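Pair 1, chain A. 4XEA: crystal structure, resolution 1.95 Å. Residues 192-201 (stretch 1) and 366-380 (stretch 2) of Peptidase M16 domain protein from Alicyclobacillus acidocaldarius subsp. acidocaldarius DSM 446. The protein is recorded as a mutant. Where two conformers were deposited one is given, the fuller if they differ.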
# COMPACT_ATOMS: atom_id res chain seq x y z
N SER A 192 27.55 -17.74 1.79
CA SER A 192 28.51 -16.66 1.85
C SER A 192 28.08 -15.49 0.96
O SER A 192 28.59 -14.38 1.13
CB SER A 192 29.91 -17.13 1.40
OG SER A 192 29.87 -17.58 0.06
N ASN A 193 27.15 -15.74 0.03
CA ASN A 193 26.64 -14.68 -0.85
C ASN A 193 25.28 -14.13 -0.41
O ASN A 193 24.63 -13.38 -1.16
CB ASN A 193 26.55 -15.15 -2.30
CG ASN A 193 26.43 -13.95 -3.31
OD1 ASN A 193 27.16 -12.96 -3.23
ND2 ASN A 193 25.56 -14.10 -4.29
N MSE A 194 24.85 -14.53 0.79
CA MSE A 194 23.47 -14.27 1.24
C MSE A 194 23.37 -13.62 2.62
O MSE A 194 24.38 -13.45 3.33
CB MSE A 194 22.62 -15.56 1.18
CG MSE A 194 22.56 -16.18 -0.20
SE MSE A 194 21.25 -17.59 -0.46
CE MSE A 194 19.55 -16.62 -0.23
N VAL A 195 22.13 -13.26 3.00
CA VAL A 195 21.86 -12.58 4.25
C VAL A 195 20.46 -12.99 4.71
O VAL A 195 19.58 -13.21 3.88
CB VAL A 195 22.01 -11.05 4.14
CG1 VAL A 195 20.89 -10.40 3.24
CG2 VAL A 195 22.09 -10.40 5.53
N LEU A 196 20.32 -13.17 6.03
CA LEU A 196 19.06 -13.51 6.69
C LEU A 196 18.77 -12.46 7.76
O LEU A 196 19.59 -12.25 8.67
CB LEU A 196 19.15 -14.90 7.35
CG LEU A 196 17.91 -15.42 8.08
CD1 LEU A 196 16.70 -15.56 7.09
CD2 LEU A 196 18.22 -16.76 8.76
N VAL A 197 17.60 -11.81 7.65
CA VAL A 197 17.23 -10.70 8.54
C VAL A 197 15.80 -10.93 9.00
O VAL A 197 14.93 -11.27 8.21
CB VAL A 197 17.40 -9.34 7.86
CG1 VAL A 197 17.10 -8.21 8.80
CG2 VAL A 197 18.87 -9.17 7.31
N ILE A 198 15.58 -10.80 10.31
CA ILE A 198 14.29 -11.12 10.93
C ILE A 198 13.96 -10.05 11.95
O ILE A 198 14.81 -9.71 12.78
CB ILE A 198 14.32 -12.47 11.64
CG1 ILE A 198 14.93 -13.53 10.75
CG2 ILE A 198 12.88 -12.92 12.08
CD1 ILE A 198 15.01 -14.90 11.41
N ALA A 199 12.75 -9.51 11.88
CA ALA A 199 12.27 -8.54 12.87
C ALA A 199 10.85 -8.88 13.33
O ALA A 199 10.01 -9.36 12.55
CB ALA A 199 12.33 -7.12 12.35
N GLY A 200 10.62 -8.67 14.62
CA GLY A 200 9.28 -8.79 15.17
C GLY A 200 9.19 -9.60 16.45
O GLY A 200 10.17 -9.70 17.22
N GLY A 201 8.01 -10.17 16.68
CA GLY A 201 7.67 -10.86 17.95
C GLY A 201 8.17 -12.29 18.07
O GLY A 201 7.38 -13.21 18.08
N GLN A 366 8.29 -0.25 11.43
CA GLN A 366 7.68 -1.33 10.63
C GLN A 366 8.64 -2.50 10.45
O GLN A 366 9.74 -2.30 9.92
CB GLN A 366 7.34 -0.82 9.21
CG GLN A 366 6.24 0.26 9.11
CD GLN A 366 4.90 -0.23 9.59
OE1 GLN A 366 4.49 -1.35 9.25
NE2 GLN A 366 4.21 0.58 10.41
N ASN A 367 8.23 -3.71 10.82
CA ASN A 367 9.08 -4.90 10.63
C ASN A 367 9.55 -4.98 9.18
O ASN A 367 10.73 -5.18 8.96
CB ASN A 367 8.37 -6.19 10.97
CG ASN A 367 8.16 -6.38 12.45
OD1 ASN A 367 8.97 -5.96 13.28
ND2 ASN A 367 7.07 -7.04 12.80
N ALA A 368 8.63 -4.85 8.22
CA ALA A 368 8.98 -5.01 6.80
C ALA A 368 10.05 -4.00 6.37
O ALA A 368 11.02 -4.37 5.70
CB ALA A 368 7.77 -4.89 5.90
N PHE A 369 9.89 -2.73 6.70
CA PHE A 369 10.93 -1.74 6.38
C PHE A 369 12.30 -2.07 7.03
O PHE A 369 13.36 -2.12 6.35
CB PHE A 369 10.45 -0.34 6.77
CG PHE A 369 11.49 0.76 6.52
CD1 PHE A 369 11.42 1.53 5.36
CD2 PHE A 369 12.46 1.04 7.47
CE1 PHE A 369 12.36 2.56 5.13
CE2 PHE A 369 13.43 2.06 7.23
CZ PHE A 369 13.34 2.83 6.05
N LEU A 370 12.31 -2.32 8.33
CA LEU A 370 13.55 -2.66 9.01
C LEU A 370 14.30 -3.79 8.30
O LEU A 370 15.52 -3.74 8.11
CB LEU A 370 13.27 -3.07 10.46
CG LEU A 370 12.85 -1.96 11.40
CD1 LEU A 370 12.18 -2.53 12.66
CD2 LEU A 370 14.03 -1.09 11.72
N VAL A 371 13.55 -4.81 7.92
CA VAL A 371 14.16 -6.02 7.36
C VAL A 371 14.65 -5.75 5.94
O VAL A 371 15.82 -5.98 5.64
CB VAL A 371 13.14 -7.21 7.40
CG1 VAL A 371 13.66 -8.34 6.53
CG2 VAL A 371 12.91 -7.69 8.87
N ARG A 372 13.75 -5.26 5.08
CA ARG A 372 14.03 -4.99 3.67
C ARG A 372 15.25 -4.09 3.52
O ARG A 372 16.15 -4.35 2.72
CB ARG A 372 12.83 -4.31 2.99
CG ARG A 372 12.11 -5.11 1.89
CD ARG A 372 10.97 -4.33 1.20
NE ARG A 372 11.18 -2.87 1.22
CZ ARG A 372 10.43 -2.02 1.91
NH1 ARG A 372 9.41 -2.46 2.64
NH2 ARG A 372 10.70 -0.72 1.88
N ASN A 373 15.27 -3.02 4.30
CA ASN A 373 16.40 -2.08 4.24
C ASN A 373 17.72 -2.59 4.81
O ASN A 373 18.79 -2.33 4.23
CB ASN A 373 15.98 -0.75 4.80
CG ASN A 373 15.07 -0.04 3.84
OD1 ASN A 373 15.54 0.55 2.92
ND2 ASN A 373 13.77 -0.24 3.97
N TRP A 374 17.66 -3.36 5.88
CA TRP A 374 18.89 -3.98 6.42
C TRP A 374 19.49 -4.86 5.34
O TRP A 374 20.69 -4.75 5.00
CB TRP A 374 18.63 -4.81 7.71
CG TRP A 374 19.81 -4.79 8.60
CD1 TRP A 374 19.97 -4.01 9.69
CD2 TRP A 374 21.02 -5.55 8.47
NE1 TRP A 374 21.18 -4.24 10.27
CE2 TRP A 374 21.88 -5.14 9.50
CE3 TRP A 374 21.49 -6.51 7.55
CZ2 TRP A 374 23.16 -5.69 9.70
CZ3 TRP A 374 22.79 -7.06 7.73
CH2 TRP A 374 23.62 -6.62 8.76
N VAL A 375 18.62 -5.68 4.73
CA VAL A 375 19.03 -6.57 3.65
C VAL A 375 19.66 -5.83 2.48
O VAL A 375 20.75 -6.19 1.99
CB VAL A 375 17.86 -7.38 3.09
CG1 VAL A 375 18.27 -8.06 1.80
CG2 VAL A 375 17.35 -8.43 4.15
N THR A 376 18.93 -4.81 2.02
CA THR A 376 19.30 -4.08 0.83
C THR A 376 20.62 -3.34 0.97
O THR A 376 21.48 -3.46 0.10
CB THR A 376 18.14 -3.13 0.37
OG1 THR A 376 17.05 -3.97 -0.07
CG2 THR A 376 18.57 -2.33 -0.83
N TYR A 377 20.80 -2.58 2.03
CA TYR A 377 22.06 -1.87 2.24
C TYR A 377 23.23 -2.81 2.52
O TYR A 377 24.35 -2.57 2.07
CB TYR A 377 21.91 -0.82 3.35
CG TYR A 377 21.07 0.40 2.93
CD1 TYR A 377 21.36 1.06 1.73
CD2 TYR A 377 20.01 0.89 3.70
CE1 TYR A 377 20.66 2.14 1.31
CE2 TYR A 377 19.29 2.05 3.28
CZ TYR A 377 19.63 2.64 2.07
OH TYR A 377 18.99 3.74 1.54
N PHE A 378 22.99 -3.88 3.28
CA PHE A 378 24.04 -4.89 3.50
C PHE A 378 24.56 -5.47 2.19
O PHE A 378 25.76 -5.46 1.91
CB PHE A 378 23.56 -6.01 4.45
CG PHE A 378 24.57 -7.11 4.56
CD1 PHE A 378 25.63 -7.01 5.42
CD2 PHE A 378 24.46 -8.21 3.72
CE1 PHE A 378 26.60 -8.02 5.48
CE2 PHE A 378 25.43 -9.22 3.73
CZ PHE A 378 26.50 -9.13 4.60
N LEU A 379 23.66 -5.94 1.34
CA LEU A 379 24.04 -6.59 0.11
C LEU A 379 24.73 -5.63 -0.90
O LEU A 379 25.61 -6.06 -1.66
CB LEU A 379 22.86 -7.30 -0.53
CG LEU A 379 22.28 -8.54 0.20
CD1 LEU A 379 21.08 -9.10 -0.58
CD2 LEU A 379 23.36 -9.64 0.40
N ARG A 380 24.38 -4.35 -0.83
CA ARG A 380 25.00 -3.31 -1.65
C ARG A 380 26.32 -2.78 -1.08
O ARG A 380 26.87 -1.78 -1.58
CB ARG A 380 23.99 -2.17 -1.81
CG ARG A 380 22.98 -2.53 -2.92
CD ARG A 380 21.77 -1.57 -2.92
NE ARG A 380 20.77 -2.09 -3.84
CZ ARG A 380 19.50 -1.70 -3.95
NH1 ARG A 380 19.01 -0.68 -3.25
NH2 ARG A 380 18.71 -2.34 -4.82

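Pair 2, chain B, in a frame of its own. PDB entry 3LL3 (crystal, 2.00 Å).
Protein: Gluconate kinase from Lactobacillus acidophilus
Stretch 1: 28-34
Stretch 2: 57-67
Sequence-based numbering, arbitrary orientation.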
# COMPACT_ATOMS: atom_id res chain seq x y z
N VAL B 28 26.41 28.06 -27.05
CA VAL B 28 26.01 28.57 -28.35
C VAL B 28 25.40 27.49 -29.23
O VAL B 28 24.66 27.78 -30.18
CB VAL B 28 27.17 29.32 -29.07
CG1 VAL B 28 27.67 30.46 -28.20
CG2 VAL B 28 28.30 28.38 -29.39
N ALA B 29 25.69 26.23 -28.91
CA ALA B 29 25.10 25.10 -29.61
C ALA B 29 25.30 23.85 -28.78
O ALA B 29 26.15 23.80 -27.91
CB ALA B 29 25.74 24.93 -30.97
N SER B 30 24.51 22.83 -29.08
CA SER B 30 24.69 21.53 -28.49
C SER B 30 24.20 20.46 -29.45
O SER B 30 23.27 20.69 -30.23
CB SER B 30 23.94 21.45 -27.17
OG SER B 30 22.58 21.74 -27.37
N VAL B 31 24.84 19.30 -29.42
CA VAL B 31 24.46 18.17 -30.25
C VAL B 31 24.58 16.91 -29.38
O VAL B 31 25.50 16.81 -28.58
CB VAL B 31 25.41 18.03 -31.47
CG1 VAL B 31 25.14 16.75 -32.22
CG2 VAL B 31 25.28 19.24 -32.40
N SER B 32 23.66 15.96 -29.53
CA SER B 32 23.81 14.69 -28.82
C SER B 32 23.51 13.50 -29.73
O SER B 32 22.78 13.64 -30.71
CB SER B 32 22.95 14.67 -27.56
OG SER B 32 21.59 14.83 -27.88
N LYS B 33 24.10 12.34 -29.41
CA LYS B 33 23.89 11.10 -30.16
C LYS B 33 23.84 9.89 -29.22
O LYS B 33 24.65 9.77 -28.31
CB LYS B 33 25.00 10.88 -31.20
CG LYS B 33 25.08 11.93 -32.31
CD LYS B 33 23.71 12.19 -32.99
CE LYS B 33 23.76 13.41 -33.92
NZ LYS B 33 22.40 13.88 -34.33
N GLY B 34 22.89 8.98 -29.46
CA GLY B 34 22.71 7.83 -28.60
C GLY B 34 23.36 6.53 -29.06
O GLY B 34 23.84 6.42 -30.19
N GLN B 57 33.14 11.36 -31.70
CA GLN B 57 33.78 12.06 -32.82
C GLN B 57 32.75 12.84 -33.62
O GLN B 57 33.03 13.94 -34.09
CB GLN B 57 34.44 11.08 -33.77
CG GLN B 57 35.46 10.18 -33.15
CD GLN B 57 35.95 9.15 -34.14
OE1 GLN B 57 35.68 7.96 -34.01
NE2 GLN B 57 36.63 9.62 -35.18
N GLU B 58 31.59 12.23 -33.79
CA GLU B 58 30.52 12.79 -34.58
C GLU B 58 30.00 14.07 -33.93
O GLU B 58 29.87 15.11 -34.57
CB GLU B 58 29.42 11.75 -34.70
CG GLU B 58 28.59 11.86 -35.95
CD GLU B 58 27.58 10.73 -36.04
OE1 GLU B 58 27.94 9.58 -35.70
OE2 GLU B 58 26.42 11.00 -36.43
N ILE B 59 29.73 13.99 -32.63
CA ILE B 59 29.29 15.16 -31.88
C ILE B 59 30.29 16.31 -31.98
O ILE B 59 29.91 17.43 -32.32
CB ILE B 59 29.01 14.79 -30.41
CG1 ILE B 59 27.73 13.96 -30.32
CG2 ILE B 59 28.88 16.04 -29.55
CD1 ILE B 59 27.57 13.21 -29.02
N ILE B 60 31.56 16.04 -31.71
CA ILE B 60 32.57 17.10 -31.75
C ILE B 60 32.68 17.73 -33.14
O ILE B 60 32.74 18.95 -33.28
CB ILE B 60 33.92 16.58 -31.28
CG1 ILE B 60 33.82 16.14 -29.82
CG2 ILE B 60 35.00 17.66 -31.48
CD1 ILE B 60 35.07 15.44 -29.30
N PHE B 61 32.67 16.89 -34.17
CA PHE B 61 32.74 17.41 -35.52
C PHE B 61 31.56 18.35 -35.83
O PHE B 61 31.77 19.47 -36.31
CB PHE B 61 32.81 16.27 -36.54
CG PHE B 61 32.91 16.73 -37.97
CD1 PHE B 61 34.03 17.38 -38.43
CD2 PHE B 61 31.86 16.52 -38.85
CE1 PHE B 61 34.12 17.81 -39.74
CE2 PHE B 61 31.95 16.94 -40.16
CZ PHE B 61 33.08 17.59 -40.60
N ASP B 62 30.34 17.89 -35.53
CA ASP B 62 29.15 18.68 -35.81
C ASP B 62 29.20 20.05 -35.14
O ASP B 62 28.80 21.06 -35.72
CB ASP B 62 27.89 17.93 -35.38
CG ASP B 62 27.58 16.77 -36.28
OD1 ASP B 62 28.37 16.51 -37.21
OD2 ASP B 62 26.54 16.12 -36.06
N LEU B 63 29.68 20.07 -33.90
CA LEU B 63 29.83 21.32 -33.16
C LEU B 63 30.81 22.28 -33.85
O LEU B 63 30.51 23.46 -34.01
CB LEU B 63 30.26 21.04 -31.72
CG LEU B 63 29.18 20.40 -30.84
CD1 LEU B 63 29.71 20.08 -29.44
CD2 LEU B 63 27.93 21.30 -30.75
N THR B 64 31.97 21.77 -34.25
CA THR B 64 32.98 22.62 -34.88
C THR B 64 32.52 23.13 -36.24
O THR B 64 32.99 24.17 -36.70
CB THR B 64 34.32 21.88 -35.06
OG1 THR B 64 34.15 20.78 -35.98
CG2 THR B 64 34.82 21.36 -33.71
N GLN B 65 31.61 22.40 -36.88
CA GLN B 65 31.06 22.80 -38.17
C GLN B 65 30.18 24.04 -38.01
O GLN B 65 29.95 24.77 -38.97
CB GLN B 65 30.22 21.66 -38.76
CG GLN B 65 31.04 20.50 -39.28
CD GLN B 65 31.92 20.89 -40.44
OE1 GLN B 65 32.99 21.49 -40.25
NE2 GLN B 65 31.48 20.58 -41.66
N LYS B 66 29.70 24.27 -36.80
CA LYS B 66 28.74 25.32 -36.54
C LYS B 66 29.37 26.69 -36.39
O LYS B 66 28.67 27.69 -36.35
CB LYS B 66 27.92 24.99 -35.28
CG LYS B 66 26.97 23.83 -35.47
CD LYS B 66 26.04 23.69 -34.29
CE LYS B 66 24.78 22.95 -34.68
NZ LYS B 66 25.06 21.54 -35.07
N ILE B 67 30.69 26.75 -36.31
CA ILE B 67 31.34 28.01 -36.05
C ILE B 67 32.61 28.17 -36.88
O ILE B 67 33.14 27.20 -37.41
CB ILE B 67 31.66 28.18 -34.56
CG1 ILE B 67 32.28 26.90 -33.99
CG2 ILE B 67 30.39 28.51 -33.78
CD1 ILE B 67 33.76 26.97 -33.85

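In both pairs a strand packs along a helix and runs nearly antiparallel to it. In pair 1 strand 194-200 and helix 367-379 meet at 161°, with axes 7.7 Å apart at the closest. In pair 2 strand 28-34 and the helix beginning before Gln B57 meet at 157°, with axes 8.0 Å apart. The central backbones superpose with an RMSD of 0.6 Å.

No hydrogen bond crosses between the stretches in either pair. The contact is one of side-chain packing, and alternation along the strand sets its pattern. Val A195, Val A197 and Ala A199 point toward the helix. Their counterparts Ala B29, Val B31 and Lys B33 do the same. The residues between them, Leu A196 and Ile A198, match Ser B30 and Ser B32, and all four point away. In pair 1 these two are apolar and buried; in pair 2 they are exposed serines.

The central position holds valine in both pairs. Val A197 matches Val B31, and both have rotamer t. On the helix, Val A371 matches Ile B59, and Val A375 matches Leu B63. The backbone carbonyl of the central valine rests on the first of these: Val A197 O is 3.6 Å from Val A371 CG1, and Val B31 O is 3.6 Å from Ile B59 CG2. The second also packs on the valine. Val A197 CG2 lies 3.6 Å from Val A375 CG2, and Val B31 CG2 lies 3.7 Å from Leu B63 CD2.

The helix position just before Val A375 and Leu B63 differs. In pair 1 Trp A374 brings its ring against the strand, with CE3 3.7 Å from Val A197 CG2. In pair 2 the matching residue is Asp B62. Asp B62 OD2 is 4.1 Å from Val B31 CG1, a looser approach by a small polar side chain.

At one end, Val A195 is matched by the smaller Ala B29. The valine uses both methyls: Val A195 CG2 is 3.7 Å from Phe A378 CD2, and Val A195 CG1 is 3.8 Å from Val A375 CG1. In pair 2 Phe A378 is matched by Lys B66. The aliphatic part of this lysine covers the alanine, with Lys B66 CD 3.6 Å from Ala B29 CB. The chain then continues past it, so that Lys B66 NZ lies 3.5 Å from Val B31 CG2. A long flexible side chain thus packs where pair 1 has an aromatic ring.

At the other end, the small Ala A199 sits close to the helix, with CB 3.6 Å from Val A371 CG2. Lys B33 takes this place in pair 2. Lys B33 CG is 3.9 Å from Ile B59 CG1. Lys B33 CE is 4.4 Å from both Glu B58 OE2 and Asp B62 OD2, but Lys B33 NZ is farther, 5.4 Å from Glu B58 OE2 and 5.0 Å from Asp B62 OD2, so no salt bridge forms.

Pair 1 buries 534 Å² between its stretches and pair 2 453 Å². The first is built mainly from buried apolar side chains. The second keeps an apolar centre of Val B31, Ile B59 and Leu B63 and adds charged side chains around it.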